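Local coordinates for protein group II chitinase (Ostrinia furnacalis, PDB 6JAV) that probably hydrolyses internal linkages of chitin as catalytic domain 1 of a longer family 18 endochitinase, at residues 24-27 / 28-32; 68-71 / 72-75; 367-370 / 371-375; 55-58 / 59-63. All blocks are in the same frame, centred on the assembly; numbering follows the deposited sequence.

Contact 1 (24-27 / 28-32)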
loop_
_atom_site.group_PDB
_atom_site.type_symbol
_atom_site.label_atom_id
_atom_site.label_comp_id
_atom_site.label_asym_id
_atom_site.label_seq_id
_atom_site.Cartn_x
_atom_site.Cartn_y
_atom_site.Cartn_z
ATOM N N GLY A 24 2.715 6.237 -19.397
ATOM C CA GLY A 24 2.088 5.865 -18.140
ATOM C C GLY A 24 1.389 4.525 -18.182
ATOM O O GLY A 24 1.041 3.983 -17.123
ATOM N N LYS A 25 1.140 3.993 -19.372
ATOM C CA LYS A 25 0.513 2.687 -19.475
ATOM C C LYS A 25 1.393 1.637 -18.795
ATOM O O LYS A 25 2.618 1.615 -18.965
ATOM C CB LYS A 25 0.322 2.337 -20.959
ATOM C CG LYS A 25 -0.410 1.012 -21.185
ATOM C CD LYS A 25 -0.645 0.793 -22.673
ATOM C CE LYS A 25 -1.142 -0.599 -22.944
ATOM N NZ LYS A 25 -1.163 -0.829 -24.416
ATOM N N TYR A 26 0.764 0.769 -18.005
ATOM C CA TYR A 26 1.451 -0.352 -17.380
ATOM C C TYR A 26 0.613 -1.604 -17.612
ATOM O O TYR A 26 -0.614 -1.567 -17.445
ATOM C CB TYR A 26 1.587 -0.061 -15.869
ATOM C CG TYR A 26 2.503 -1.017 -15.123
ATOM C CD1 TYR A 26 2.020 -2.244 -14.661
ATOM C CD2 TYR A 26 3.849 -0.697 -14.876
ATOM C CE1 TYR A 26 2.840 -3.112 -13.981
ATOM C CE2 TYR A 26 4.687 -1.567 -14.162
ATOM C CZ TYR A 26 4.163 -2.778 -13.731
ATOM O OH TYR A 26 4.933 -3.687 -13.038
ATOM N N SER A 27 1.267 -2.688 -18.031
ATOM C CA SER A 27 0.613 -3.967 -18.319
ATOM C C SER A 27 1.248 -5.064 -17.481
ATOM O O SER A 27 2.366 -4.883 -16.975
ATOM C CB SER A 27 0.843 -4.330 -19.793
ATOM O OG SER A 27 0.288 -3.347 -20.660
ATOM N N PRO A 28 0.625 -6.242 -17.375
ATOM C CA PRO A 28 1.256 -7.344 -16.618
ATOM C C PRO A 28 2.684 -7.677 -17.020
ATOM O O PRO A 28 3.516 -7.977 -16.153
ATOM C CB PRO A 28 0.307 -8.529 -16.859
ATOM C CG PRO A 28 -1.061 -7.870 -17.028
ATOM C CD PRO A 28 -0.762 -6.555 -17.774
ATOM N N GLU A 29 3.005 -7.620 -18.310
ATOM C CA GLU A 29 4.352 -7.985 -18.726
ATOM C C GLU A 29 5.386 -6.922 -18.386
ATOM O O GLU A 29 6.581 -7.186 -18.549
ATOM C CB GLU A 29 4.371 -8.307 -20.221
ATOM C CG GLU A 29 3.579 -9.591 -20.557
ATOM C CD GLU A 29 2.056 -9.404 -20.492
ATOM O OE1 GLU A 29 1.569 -8.245 -20.644
ATOM O OE2 GLU A 29 1.360 -10.427 -20.276
ATOM N N ASP A 30 4.971 -5.747 -17.897
ATOM C CA ASP A 30 5.941 -4.771 -17.401
ATOM C C ASP A 30 6.478 -5.118 -16.018
ATOM O O ASP A 30 7.440 -4.470 -15.575
ATOM C CB ASP A 30 5.318 -3.383 -17.332
ATOM C CG ASP A 30 5.027 -2.813 -18.706
ATOM O OD1 ASP A 30 5.933 -2.865 -19.564
ATOM O OD2 ASP A 30 3.893 -2.333 -18.932
ATOM N N ILE A 31 5.887 -6.105 -15.337
ATOM C CA ILE A 31 6.391 -6.506 -14.028
ATOM C C ILE A 31 7.800 -7.053 -14.186
ATOM O O ILE A 31 8.065 -7.902 -15.049
ATOM C CB ILE A 31 5.456 -7.552 -13.400
ATOM C CG1 ILE A 31 4.067 -6.969 -13.123
ATOM C CG2 ILE A 31 6.069 -8.106 -12.104
ATOM C CD1 ILE A 31 3.063 -8.056 -12.736
ATOM N N ASP A 32 8.718 -6.552 -13.368
ATOM C CA ASP A 32 10.090 -7.038 -13.342
ATOM C C ASP A 32 10.203 -8.117 -12.275
ATOM O O ASP A 32 10.163 -7.794 -11.074
ATOM C CB ASP A 32 11.039 -5.893 -13.027
ATOM C CG ASP A 32 12.496 -6.301 -13.117
ATOM O OD1 ASP A 32 12.839 -7.507 -12.972
ATOM O OD2 ASP A 32 13.326 -5.381 -13.337
HETATM O O HOH W 1 7.534 -3.585 -12.923
HETATM O O HOH W 2 2.429 -1.574 -21.093
#
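Pro28 follows Ser27 directly and starts a short 3-10 turn, 28-30. Its ring packs on Phe65, Arg68 and Val69 of helix 65-70. Glu29 points its bent side chain off the turn, and OE1 forms a salt bridge with Arg68. Asp30 carries most of the contact. Asp30 N donates to Ser27 O at 2.9 Å. Asp30 OD2 accepts from Ser27 N at 2.8 Å, on the anti side and 19° out of the carboxylate plane. CG of Asp30 lies anti to its own carbonyl carbon (chi1 -68°), which aims the carboxylate back at Ser27. Water 2 donates to the same OD2 and also meets Ser27 OG, so two donors grip this oxygen. Asp30 CB sits over one face of the Tyr26 ring, 3.8 Å from the centroid, in a CH-pi contact. Ile31 crosses the end of the tyrosine at about a right angle, with CG1 3.4 Å from Tyr26 OH. Asp32 joins through water 1, which accepts from Asp32 N, donates to Asp30 O and lies 2.6 Å from Tyr26 OH, at the ring edge. Tyr353 meets the Tyr26 ring edge-to-face. The arrangement is a 3-10 turn closed by paired backbone and carboxylate bonds. It lies in the connection from strand 8-14 to strand 38-46 of the family 18 TIM barrel.

Contact 2 (68-71 / 72-75)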
loop_
_atom_site.group_PDB
_atom_site.type_symbol
_atom_site.label_atom_id
_atom_site.label_comp_id
_atom_site.label_asym_id
_atom_site.label_seq_id
_atom_site.Cartn_x
_atom_site.Cartn_y
_atom_site.Cartn_z
ATOM N N ARG A 68 -2.233 -13.401 -16.698
ATOM C CA ARG A 68 -0.959 -12.814 -17.060
ATOM C C ARG A 68 -0.175 -12.334 -15.845
ATOM O O ARG A 68 1.035 -12.110 -15.972
ATOM C CB ARG A 68 -1.196 -11.676 -18.061
ATOM C CG ARG A 68 -1.565 -12.222 -19.467
ATOM C CD ARG A 68 -2.322 -11.174 -20.230
ATOM N NE ARG A 68 -1.481 -10.023 -20.522
ATOM C CZ ARG A 68 -1.908 -8.931 -21.154
ATOM N NH1 ARG A 68 -3.177 -8.835 -21.560
ATOM N NH2 ARG A 68 -1.063 -7.947 -21.401
ATOM N N VAL A 69 -0.813 -12.089 -14.693
ATOM C CA VAL A 69 -0.042 -11.816 -13.481
ATOM C C VAL A 69 0.296 -13.111 -12.734
ATOM O O VAL A 69 1.413 -13.262 -12.201
ATOM C CB VAL A 69 -0.814 -10.798 -12.618
ATOM C CG1 VAL A 69 -0.056 -10.492 -11.315
ATOM C CG2 VAL A 69 -0.977 -9.492 -13.403
ATOM N N VAL A 70 -0.641 -14.073 -12.711
ATOM C CA VAL A 70 -0.351 -15.390 -12.147
ATOM C C VAL A 70 0.811 -16.073 -12.882
ATOM O O VAL A 70 1.491 -16.930 -12.306
ATOM C CB VAL A 70 -1.667 -16.200 -12.105
ATOM C CG1 VAL A 70 -1.407 -17.676 -11.832
ATOM C CG2 VAL A 70 -2.602 -15.613 -11.032
ATOM N N GLU A 71 1.078 -15.685 -14.135
ATOM C CA GLU A 71 2.278 -16.092 -14.861
ATOM C C GLU A 71 3.537 -16.019 -14.013
ATOM O O GLU A 71 4.440 -16.860 -14.146
ATOM C CB GLU A 71 2.456 -15.142 -16.058
ATOM C CG GLU A 71 3.889 -14.978 -16.577
ATOM C CD GLU A 71 4.241 -16.162 -17.440
ATOM O OE1 GLU A 71 3.285 -16.927 -17.745
ATOM O OE2 GLU A 71 5.442 -16.343 -17.769
ATOM N N TYR A 72 3.628 -15.024 -13.136
ATOM C CA TYR A 72 4.872 -14.801 -12.407
ATOM C C TYR A 72 5.170 -15.869 -11.361
ATOM O O TYR A 72 6.307 -15.915 -10.863
ATOM C CB TYR A 72 4.930 -13.368 -11.844
ATOM C CG TYR A 72 5.156 -12.398 -12.979
ATOM C CD1 TYR A 72 6.438 -12.112 -13.427
ATOM C CD2 TYR A 72 4.094 -11.826 -13.668
ATOM C CE1 TYR A 72 6.663 -11.264 -14.507
ATOM C CE2 TYR A 72 4.309 -10.977 -14.755
ATOM C CZ TYR A 72 5.587 -10.703 -15.167
ATOM O OH TYR A 72 5.760 -9.863 -16.227
ATOM N N LYS A 73 4.220 -16.768 -11.060
ATOM C CA LYS A 73 4.561 -17.938 -10.241
ATOM C C LYS A 73 5.701 -18.746 -10.865
ATOM O O LYS A 73 6.429 -19.442 -10.151
ATOM C CB LYS A 73 3.349 -18.852 -10.047
ATOM C CG LYS A 73 2.156 -18.204 -9.319
ATOM C CD LYS A 73 1.083 -19.243 -8.948
ATOM C CE LYS A 73 0.639 -20.095 -10.105
ATOM N NZ LYS A 73 -0.559 -20.947 -9.755
ATOM N N ARG A 74 5.876 -18.647 -12.178
ATOM C CA ARG A 74 6.914 -19.431 -12.834
ATOM C C ARG A 74 8.311 -19.016 -12.395
ATOM O O ARG A 74 9.265 -19.786 -12.573
ATOM C CB ARG A 74 6.760 -19.328 -14.344
ATOM C CG ARG A 74 7.502 -20.460 -15.050
ATOM C CD ARG A 74 6.987 -20.669 -16.426
ATOM N NE ARG A 74 7.838 -21.600 -17.151
ATOM C CZ ARG A 74 7.656 -22.909 -17.167
ATOM N NH1 ARG A 74 6.649 -23.458 -16.487
ATOM N NH2 ARG A 74 8.486 -23.654 -17.878
ATOM N N TYR A 75 8.463 -17.818 -11.841
ATOM C CA TYR A 75 9.729 -17.349 -11.297
ATOM C C TYR A 75 9.901 -17.672 -9.815
ATOM O O TYR A 75 10.942 -17.322 -9.245
ATOM C CB TYR A 75 9.848 -15.831 -11.474
ATOM C CG TYR A 75 9.833 -15.390 -12.901
ATOM C CD1 TYR A 75 11.012 -15.308 -13.630
ATOM C CD2 TYR A 75 8.635 -15.062 -13.541
ATOM C CE1 TYR A 75 11.015 -14.907 -14.965
ATOM C CE2 TYR A 75 8.637 -14.660 -14.861
ATOM C CZ TYR A 75 9.812 -14.598 -15.562
ATOM O OH TYR A 75 9.781 -14.198 -16.867
HETATM O O HOH W 3 7.061 -14.065 -17.895
#
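Tyr72 and Val69 meet on the tightly packed side, where helix 65-70 runs into a 3-10 segment. Tyr72 N donates to Val69 O at 3.0 Å. The same Val69 O lies at the edge of the Tyr72 ring, in its plane and 3.4 Å from CD2. With CG anti to the carbonyl carbon (chi1 -72°), the ring leans back along the preceding turn. Its OH bonds to Pro28 O, and the ring touches Ile39 of strand 38-46. The Lys73 chain runs alongside Val70. Lys73 CE rests against Val70 CG1 at 3.6 Å, while NZ goes on to Gly119 O. Lys73 N bonds to Val70 O at 3.0 Å, and Arg74 N continues the series to Glu71 O.

The other side is loose. Glu71, Arg74 and Tyr75 are exposed there. Water 3 donates to Glu71 OE2 at 2.8 Å and reaches Tyr75 OH, linking two side chains that do not touch. Arg74 NE stays 5.8 Å from Glu71 OE2, so the opposite charges are not in contact. The stretch is therefore held by its backbone bonds and by the packing of the buried Tyr72 and Val69, not by a salt bridge.

Contact 3 (367-370 / 371-375)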
loop_
_atom_site.group_PDB
_atom_site.type_symbol
_atom_site.label_atom_id
_atom_site.label_comp_id
_atom_site.label_asym_id
_atom_site.label_seq_id
_atom_site.Cartn_x
_atom_site.Cartn_y
_atom_site.Cartn_z
ATOM N N ALA A 367 16.308 0.460 -5.295
ATOM C CA ALA A 367 16.950 0.888 -4.045
ATOM C C ALA A 367 16.519 -0.006 -2.886
ATOM O O ALA A 367 17.343 -0.386 -2.041
ATOM C CB ALA A 367 16.620 2.355 -3.749
ATOM N N ILE A 368 15.234 -0.366 -2.836
ATOM C CA ILE A 368 14.756 -1.273 -1.794
ATOM C C ILE A 368 15.447 -2.622 -1.898
ATOM O O ILE A 368 15.938 -3.165 -0.896
ATOM C CB ILE A 368 13.224 -1.427 -1.866
ATOM C CG1 ILE A 368 12.509 -0.105 -1.599
ATOM C CG2 ILE A 368 12.757 -2.521 -0.865
ATOM C CD1 ILE A 368 11.015 -0.128 -1.910
ATOM N N LYS A 369 15.458 -3.214 -3.103
ATOM C CA LYS A 369 16.074 -4.521 -3.292
ATOM C C LYS A 369 17.535 -4.504 -2.864
ATOM O O LYS A 369 17.993 -5.393 -2.127
ATOM C CB LYS A 369 15.939 -4.946 -4.762
ATOM C CG LYS A 369 16.795 -6.146 -5.094
ATOM C CD LYS A 369 16.573 -6.532 -6.543
ATOM C CE LYS A 369 17.441 -7.720 -6.944
ATOM N NZ LYS A 369 17.262 -8.024 -8.396
ATOM N N THR A 370 18.284 -3.503 -3.325
ATOM C CA THR A 370 19.709 -3.462 -3.026
ATOM C C THR A 370 19.947 -3.344 -1.528
ATOM O O THR A 370 20.826 -4.022 -0.974
ATOM C CB THR A 370 20.345 -2.296 -3.765
ATOM O OG1 THR A 370 20.261 -2.561 -5.167
ATOM C CG2 THR A 370 21.820 -2.141 -3.357
ATOM N N GLU A 371 19.153 -2.517 -0.844
ATOM C CA GLU A 371 19.348 -2.378 0.592
ATOM C C GLU A 371 18.925 -3.638 1.348
ATOM O O GLU A 371 19.593 -4.039 2.309
ATOM C CB GLU A 371 18.662 -1.114 1.098
ATOM C CG GLU A 371 19.124 -0.682 2.510
ATOM C CD GLU A 371 20.633 -0.379 2.605
ATOM O OE1 GLU A 371 21.163 0.369 1.756
ATOM O OE2 GLU A 371 21.286 -0.878 3.544
ATOM N N LEU A 372 17.839 -4.300 0.927
ATOM C CA LEU A 372 17.446 -5.544 1.587
ATOM C C LEU A 372 18.517 -6.611 1.452
ATOM O O LEU A 372 18.691 -7.433 2.368
ATOM C CB LEU A 372 16.147 -6.082 0.983
ATOM C CG LEU A 372 14.870 -5.374 1.434
ATOM C CD1 LEU A 372 13.698 -5.967 0.655
ATOM C CD2 LEU A 372 14.645 -5.568 2.949
ATOM N N LEU A 373 19.217 -6.645 0.317
ATOM C CA LEU A 373 20.243 -7.648 0.055
ATOM C C LEU A 373 21.597 -7.273 0.636
ATOM O O LEU A 373 22.492 -8.123 0.674
ATOM C CB LEU A 373 20.369 -7.927 -1.446
ATOM C CG LEU A 373 19.123 -8.569 -2.063
ATOM C CD1 LEU A 373 19.268 -8.693 -3.570
ATOM C CD2 LEU A 373 18.845 -9.933 -1.442
ATOM N N ASN A 374 21.750 -6.053 1.116
ATOM C CA ASN A 374 22.996 -5.623 1.734
ATOM C C ASN A 374 23.049 -6.149 3.171
ATOM O O ASN A 374 22.141 -5.858 3.961
ATOM C CB ASN A 374 23.012 -4.101 1.690
ATOM C CG ASN A 374 24.175 -3.501 2.415
ATOM O OD1 ASN A 374 25.025 -4.209 2.913
ATOM N ND2 ASN A 374 24.214 -2.178 2.483
ATOM N N PRO A 375 24.067 -6.935 3.541
ATOM C CA PRO A 375 24.101 -7.509 4.902
ATOM C C PRO A 375 24.319 -6.484 6.000
ATOM O O PRO A 375 23.930 -6.727 7.152
ATOM C CB PRO A 375 25.276 -8.498 4.838
ATOM C CG PRO A 375 25.602 -8.659 3.398
ATOM C CD PRO A 375 25.204 -7.387 2.724
#
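Ile368 and Leu372 form the apolar core of this helix end. Leu372 runs beside Ile368 in the same direction, with Ile368 CG2 3.9 Å from Leu372 CD1. CG2 is the branch that lies anti to the backbone N in Ile368 (chi1, measured to CG1, is -63°), and it faces the next turn. Both side chains also touch Leu9 of strand 8-14. One residue on, the extended Lys369 chain passes Leu373 at a slant. Lys369 CG comes within 3.9 Å of Leu373 CD1, and Lys369 CE is almost as near.

The backbone bonds are helical. Glu371 N donates to Ala367 O at 3.0 Å, tilted 28° from the carbonyl plane. Leu372 N donates to Ile368 O at 2.9 Å, nearly in line with the carbonyl bond. Leu373 N donates to Lys369 O at 3.0 Å and makes a second, weak bond to Thr370 O. Asn374 N then turns to Glu371 O as the helix gives way to a turn.

The polar ends find partners beyond this stretch: Lys369 NZ bonds to Ser34 O, and Glu371 OE2 forms a salt bridge with Lys336. Within the helix end, the contact thus rests on main-chain bonds and carbon packing. Polar side-chain ends tie it to its surroundings, and Lys336 probably offsets the charge of Glu371.

Contact 4 (55-58 / 59-63)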
loop_
_atom_site.group_PDB
_atom_site.type_symbol
_atom_site.label_atom_id
_atom_site.label_comp_id
_atom_site.label_asym_id
_atom_site.label_seq_id
_atom_site.Cartn_x
_atom_site.Cartn_y
_atom_site.Cartn_z
ATOM N N HIS A 55 -13.340 -6.933 -10.562
ATOM C CA HIS A 55 -13.681 -5.523 -10.668
ATOM C C HIS A 55 -13.826 -5.083 -12.116
ATOM O O HIS A 55 -14.748 -4.339 -12.450
ATOM C CB HIS A 55 -12.583 -4.701 -9.994
ATOM C CG HIS A 55 -12.712 -3.235 -10.230
ATOM N ND1 HIS A 55 -11.784 -2.511 -10.948
ATOM C CD2 HIS A 55 -13.675 -2.357 -9.857
ATOM C CE1 HIS A 55 -12.159 -1.244 -10.989
ATOM N NE2 HIS A 55 -13.305 -1.126 -10.340
ATOM N N ASP A 56 -12.928 -5.531 -12.991
ATOM C CA ASP A 56 -12.882 -5.048 -14.371
ATOM C C ASP A 56 -12.851 -6.294 -15.252
ATOM O O ASP A 56 -11.787 -6.840 -15.540
ATOM C CB ASP A 56 -11.626 -4.173 -14.521
ATOM C CG ASP A 56 -11.396 -3.691 -15.940
ATOM O OD1 ASP A 56 -12.150 -4.077 -16.842
ATOM O OD2 ASP A 56 -10.440 -2.903 -16.124
ATOM N N THR A 57 -14.027 -6.745 -15.721
ATOM C CA THR A 57 -14.033 -7.964 -16.527
ATOM C C THR A 57 -13.252 -7.804 -17.830
ATOM O O THR A 57 -12.649 -8.783 -18.302
ATOM C CB THR A 57 -15.461 -8.445 -16.778
ATOM O OG1 THR A 57 -16.175 -7.431 -17.477
ATOM C CG2 THR A 57 -16.146 -8.743 -15.464
ATOM N N TRP A 58 -13.220 -6.593 -18.403
ATOM C CA TRP A 58 -12.514 -6.384 -19.672
ATOM C C TRP A 58 -11.027 -6.695 -19.518
ATOM O O TRP A 58 -10.436 -7.382 -20.363
ATOM C CB TRP A 58 -12.724 -4.946 -20.185
ATOM C CG TRP A 58 -11.885 -4.518 -21.424
ATOM C CD1 TRP A 58 -10.946 -3.528 -21.479
ATOM C CD2 TRP A 58 -11.959 -5.064 -22.738
ATOM N NE1 TRP A 58 -10.424 -3.426 -22.751
ATOM C CE2 TRP A 58 -11.033 -4.364 -23.542
ATOM C CE3 TRP A 58 -12.709 -6.075 -23.306
ATOM C CZ2 TRP A 58 -10.840 -4.662 -24.897
ATOM C CZ3 TRP A 58 -12.511 -6.385 -24.656
ATOM C CH2 TRP A 58 -11.584 -5.683 -25.426
ATOM N N SER A 59 -10.400 -6.195 -18.446
ATOM C CA SER A 59 -8.980 -6.496 -18.258
ATOM C C SER A 59 -8.786 -7.858 -17.594
ATOM O O SER A 59 -8.065 -8.716 -18.123
ATOM C CB SER A 59 -8.281 -5.387 -17.466
ATOM O OG SER A 59 -8.819 -5.280 -16.151
ATOM N N ASP A 60 -9.459 -8.076 -16.463
ATOM C CA ASP A 60 -9.187 -9.242 -15.622
ATOM C C ASP A 60 -9.477 -10.542 -16.351
ATOM O O ASP A 60 -8.741 -11.522 -16.191
ATOM C CB ASP A 60 -10.044 -9.186 -14.339
ATOM C CG ASP A 60 -9.810 -7.931 -13.497
ATOM O OD1 ASP A 60 -8.748 -7.283 -13.607
ATOM O OD2 ASP A 60 -10.728 -7.570 -12.727
ATOM N N TYR A 61 -10.582 -10.593 -17.103
ATOM C CA TYR A 61 -11.032 -11.798 -17.805
ATOM C C TYR A 61 -10.774 -11.708 -19.305
ATOM O O TYR A 61 -10.034 -12.526 -19.861
ATOM C CB TYR A 61 -12.529 -12.022 -17.547
ATOM C CG TYR A 61 -12.915 -12.353 -16.122
ATOM C CD1 TYR A 61 -12.009 -12.948 -15.246
ATOM C CD2 TYR A 61 -14.197 -12.099 -15.665
ATOM C CE1 TYR A 61 -12.384 -13.251 -13.933
ATOM C CE2 TYR A 61 -14.579 -12.408 -14.368
ATOM C CZ TYR A 61 -13.656 -12.981 -13.515
ATOM O OH TYR A 61 -14.040 -13.297 -12.223
ATOM N N ASP A 62 -11.379 -10.731 -19.990
ATOM C CA ASP A 62 -11.374 -10.765 -21.454
ATOM C C ASP A 62 -9.966 -10.593 -22.010
ATOM O O ASP A 62 -9.633 -11.157 -23.059
ATOM C CB ASP A 62 -12.291 -9.685 -22.014
ATOM C CG ASP A 62 -13.748 -9.868 -21.591
ATOM O OD1 ASP A 62 -14.152 -10.985 -21.201
ATOM O OD2 ASP A 62 -14.489 -8.876 -21.634
ATOM N N ASN A 63 -9.124 -9.819 -21.338
ATOM C CA ASN A 63 -7.736 -9.661 -21.720
ATOM C C ASN A 63 -6.806 -10.439 -20.820
ATOM O O ASN A 63 -5.587 -10.240 -20.888
ATOM C CB ASN A 63 -7.358 -8.190 -21.772
ATOM C CG ASN A 63 -7.881 -7.518 -23.014
ATOM O OD1 ASN A 63 -7.220 -7.529 -24.055
ATOM N ND2 ASN A 63 -9.089 -6.964 -22.931
HETATM O O HOH W 4 -10.572 -7.927 -10.138
HETATM O O HOH W 5 -16.087 -7.613 -20.110
#
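Residues 57-62 form a short helix capped by Asp56: Asp60 N donates to Asp56 O at 2.8 Å, and a wider pi-type turn follows, in which Thr57 O accepts from both Tyr61 N and Asp62 N. The bond from Asp62 N to Thr57 O is the straighter, 2.9 Å and 169°. At the N-cap, Asp56 OD1 accepts from Ser59 N at 3.2 Å, from well above the carboxylate plane. Tyr19 OH bonds to the other oxygen, OD2. Asp60 bends back to the start of the helix, where Asp60 OD2 accepts from Asp56 N at 3.0 Å. Water 4 also donates to this OD2 and accepts from His55 N. Asp60 OD1 accepts from Tyr41 and Asn15, so the buried carboxylate is gripped at both oxygens.

At the other end Asn63 reaches back to Trp58. Asn63 CG lies anti to its carbonyl carbon (chi1 -77°), which carries the amide to the indole. Asn63 ND2 sits 3.2 Å from the plane of the Trp58 ring, over its centre, with amide and ring planes 79° apart. Asn63 ND2 donates to Trp58 O at 2.9 Å. Asn63 N bonds to the same oxygen from the opposite face of the carbonyl plane. Asp62 OD2 lies at the ring edge, 3.7 Å from Trp58 CE3, and water 5 links it to Thr57 OG1. Thr57 CG2 lies against CD2 of Tyr61, whose ring also meets Tyr118. This is a short N-capped helix with a pi-type turn, in the connection from strand 52-54 to strand 78-84 of the family 18 TIM barrel.

Overall arrangement
Along the chain the order is contact 1, contact 4, contact 2, contact 3. The first three lie in the early part of the family 18 TIM barrel, on the same side of the chain's centre. Contact 1 belongs to the connection between strands 8-14 and 38-46. Contact 4 is helix 57-62, and contact 2 continues helix 65-70 towards strand 78-84. Contacts 1 and 2 touch, with centres about 13 Å apart. Contacts 2 and 4 meet where Arg68 NH1 approaches Asn63 O at 2.9 Å, so Arg68 serves both neighbours. Contact 3, on helix 363-373, stands apart. Its centre is about 23 Å from that of contact 1, yet it packs on strand 8-14, bringing the late helix against the first strand.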